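Local coordinates for carboxypeptidase A (Helicoverpa armigera, PDB 1JQG), which probably removes C-terminal amino acids from peptides as a zinc metallocarboxypeptidase, made as a proenzyme in the insect mid-gut, at residues 299-305 with 375-381. Residues are numbered along the deposited sequence; the frame is centred on the assembly and turned at random.
Sequences MALYLDI and APFSYTY
Met299 meets Ala375 where segment 375-381 is still loop: its CG lies 4.0 Å from Ala375 CB, and its carbonyl O accepts a CA-H contact from Ala375. Next, Ala300 O sits at the edge of the Phe377 ring, close to the ring plane and 3.6 Å from CD1. Leu301 sends CD1 to the edge of the Tyr379 ring, the two side chains crossing at about a right angle. With Tyr302 regular parallel pairing is established. Its N donates to Phe377 O and its O accepts from Tyr379 N at 3.0 Å, so the residue grips the neighbouring strand on both sides of Ser378. Tyr302 and Ser378 project to the same face of the sheet; with CG anti to N (chi1 176°) the tyrosine ring lies beside its own carbonyl carbon, where Ser378 OG, itself bonded to Ser367 O, comes obliquely to within 3.2 Å of Tyr302 CD2. Leu303, on the other face, runs alongside Tyr379, and its CD2 branch touches both Tyr379 CB and Tyr381 CE1. Asp304 repeats the two-bond pattern: its N donates almost straight (173°) to Tyr379 O, whereas Tyr381 N reaches Asp304 O at 2.8 Å from above the carbonyl plane. The Asp304 carboxylate turns to other partners, OD1 taking Gln177 NE2 and OD2 His306 NE2, which makes it a second-shell residue that probably helps to orient the zinc ligand His306. Ile305 closes the row, its CG1 lying beside Tyr381 CB. The pair belongs to the central mixed sheet of the zinc carboxypeptidase fold, with strand 173-178 parallel on the far side of 299-305 and strand 311-314 antiparallel beyond 377-381. Helix 325-340 packs on Phe377, Tyr379 and Tyr381, while helix 366-373 covers the opposite face at Tyr302, Asp304 and Thr380.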
# COMPACT_ATOMS: atom_id res chain seq x y z
N MET A 299 -2.99 13.97 -15.96
CA MET A 299 -2.29 13.08 -15.03
C MET A 299 -1.20 12.27 -15.73
O MET A 299 -1.54 11.48 -16.62
CB MET A 299 -3.25 12.08 -14.36
CG MET A 299 -2.60 11.35 -13.18
SD MET A 299 -3.67 10.32 -12.22
CE MET A 299 -4.72 11.57 -11.42
N ALA A 300 0.06 12.52 -15.33
CA ALA A 300 1.17 11.81 -15.99
C ALA A 300 1.59 10.55 -15.24
O ALA A 300 2.02 9.60 -15.90
CB ALA A 300 2.39 12.71 -16.17
N LEU A 301 1.47 10.54 -13.91
CA LEU A 301 1.95 9.41 -13.13
C LEU A 301 1.04 9.18 -11.90
O LEU A 301 0.60 10.18 -11.29
CB LEU A 301 3.38 9.63 -12.61
CG LEU A 301 4.03 8.54 -11.78
CD1 LEU A 301 4.19 7.19 -12.49
CD2 LEU A 301 5.42 9.01 -11.32
N TYR A 302 0.77 7.90 -11.68
CA TYR A 302 -0.05 7.50 -10.55
C TYR A 302 0.67 6.40 -9.75
O TYR A 302 1.05 5.38 -10.33
CB TYR A 302 -1.41 6.98 -11.02
CG TYR A 302 -2.31 6.45 -9.93
CD1 TYR A 302 -3.17 7.30 -9.25
CD2 TYR A 302 -2.30 5.09 -9.57
CE1 TYR A 302 -4.04 6.85 -8.27
CE2 TYR A 302 -3.17 4.62 -8.58
CZ TYR A 302 -4.03 5.52 -7.94
OH TYR A 302 -4.83 5.03 -6.96
N LEU A 303 0.78 6.60 -8.44
CA LEU A 303 1.48 5.67 -7.59
C LEU A 303 0.62 5.22 -6.40
O LEU A 303 0.20 6.00 -5.56
CB LEU A 303 2.82 6.25 -7.11
CG LEU A 303 3.82 6.69 -8.17
CD1 LEU A 303 5.06 7.33 -7.58
CD2 LEU A 303 4.22 5.53 -9.08
N ASP A 304 0.39 3.93 -6.30
CA ASP A 304 -0.33 3.32 -5.18
C ASP A 304 0.71 2.62 -4.32
O ASP A 304 1.20 1.53 -4.68
CB ASP A 304 -1.38 2.33 -5.71
CG ASP A 304 -2.27 1.79 -4.62
OD1 ASP A 304 -2.30 2.31 -3.49
OD2 ASP A 304 -2.99 0.80 -4.90
N ILE A 305 1.07 3.24 -3.21
CA ILE A 305 2.12 2.74 -2.34
C ILE A 305 1.64 1.70 -1.35
O ILE A 305 0.93 2.00 -0.38
CB ILE A 305 2.87 3.91 -1.62
CG1 ILE A 305 3.44 4.84 -2.73
CG2 ILE A 305 4.02 3.42 -0.76
CD1 ILE A 305 4.11 6.10 -2.22
N ALA A 375 -3.70 8.02 -16.18
CA ALA A 375 -2.23 8.09 -16.28
C ALA A 375 -1.74 7.08 -17.30
O ALA A 375 -2.01 5.86 -17.22
CB ALA A 375 -1.64 7.86 -14.90
N PRO A 376 -0.83 7.51 -18.17
CA PRO A 376 -0.15 6.65 -19.12
C PRO A 376 0.85 5.76 -18.40
O PRO A 376 1.35 4.77 -18.92
CB PRO A 376 0.53 7.61 -20.09
CG PRO A 376 -0.12 8.93 -19.87
CD PRO A 376 -0.50 8.93 -18.40
N PHE A 377 1.27 6.19 -17.22
CA PHE A 377 2.23 5.48 -16.38
C PHE A 377 1.63 5.32 -14.99
O PHE A 377 1.27 6.32 -14.34
CB PHE A 377 3.55 6.25 -16.30
CG PHE A 377 4.15 6.54 -17.66
CD1 PHE A 377 3.96 7.78 -18.26
CD2 PHE A 377 4.84 5.57 -18.35
CE1 PHE A 377 4.49 8.06 -19.50
CE2 PHE A 377 5.38 5.84 -19.61
CZ PHE A 377 5.21 7.08 -20.17
N SER A 378 1.48 4.09 -14.52
CA SER A 378 0.85 3.83 -13.23
C SER A 378 1.47 2.58 -12.61
O SER A 378 1.60 1.48 -13.10
CB SER A 378 -0.66 3.70 -13.40
OG SER A 378 -1.35 3.49 -12.21
N TYR A 379 1.98 2.72 -11.40
CA TYR A 379 2.60 1.64 -10.66
C TYR A 379 1.95 1.42 -9.29
O TYR A 379 1.38 2.33 -8.65
CB TYR A 379 4.12 1.92 -10.53
CG TYR A 379 4.80 2.17 -11.87
CD1 TYR A 379 4.89 3.49 -12.33
CD2 TYR A 379 5.33 1.15 -12.65
CE1 TYR A 379 5.49 3.76 -13.54
CE2 TYR A 379 5.96 1.45 -13.85
CZ TYR A 379 6.02 2.75 -14.30
OH TYR A 379 6.59 3.09 -15.49
N THR A 380 2.16 0.24 -8.76
CA THR A 380 1.83 -0.13 -7.40
C THR A 380 3.14 -0.48 -6.68
O THR A 380 3.80 -1.44 -7.07
CB THR A 380 0.83 -1.28 -7.36
OG1 THR A 380 0.99 -1.90 -6.06
CG2 THR A 380 1.08 -2.38 -8.40
N TYR A 381 3.57 0.37 -5.75
CA TYR A 381 4.80 0.18 -5.02
C TYR A 381 4.61 -0.82 -3.90
O TYR A 381 3.59 -0.89 -3.24
CB TYR A 381 5.31 1.48 -4.40
CG TYR A 381 6.29 2.28 -5.23
CD1 TYR A 381 5.98 2.74 -6.48
CD2 TYR A 381 7.54 2.57 -4.74
CE1 TYR A 381 6.89 3.47 -7.25
CE2 TYR A 381 8.47 3.30 -5.47
CZ TYR A 381 8.14 3.75 -6.71
OH TYR A 381 9.01 4.51 -7.46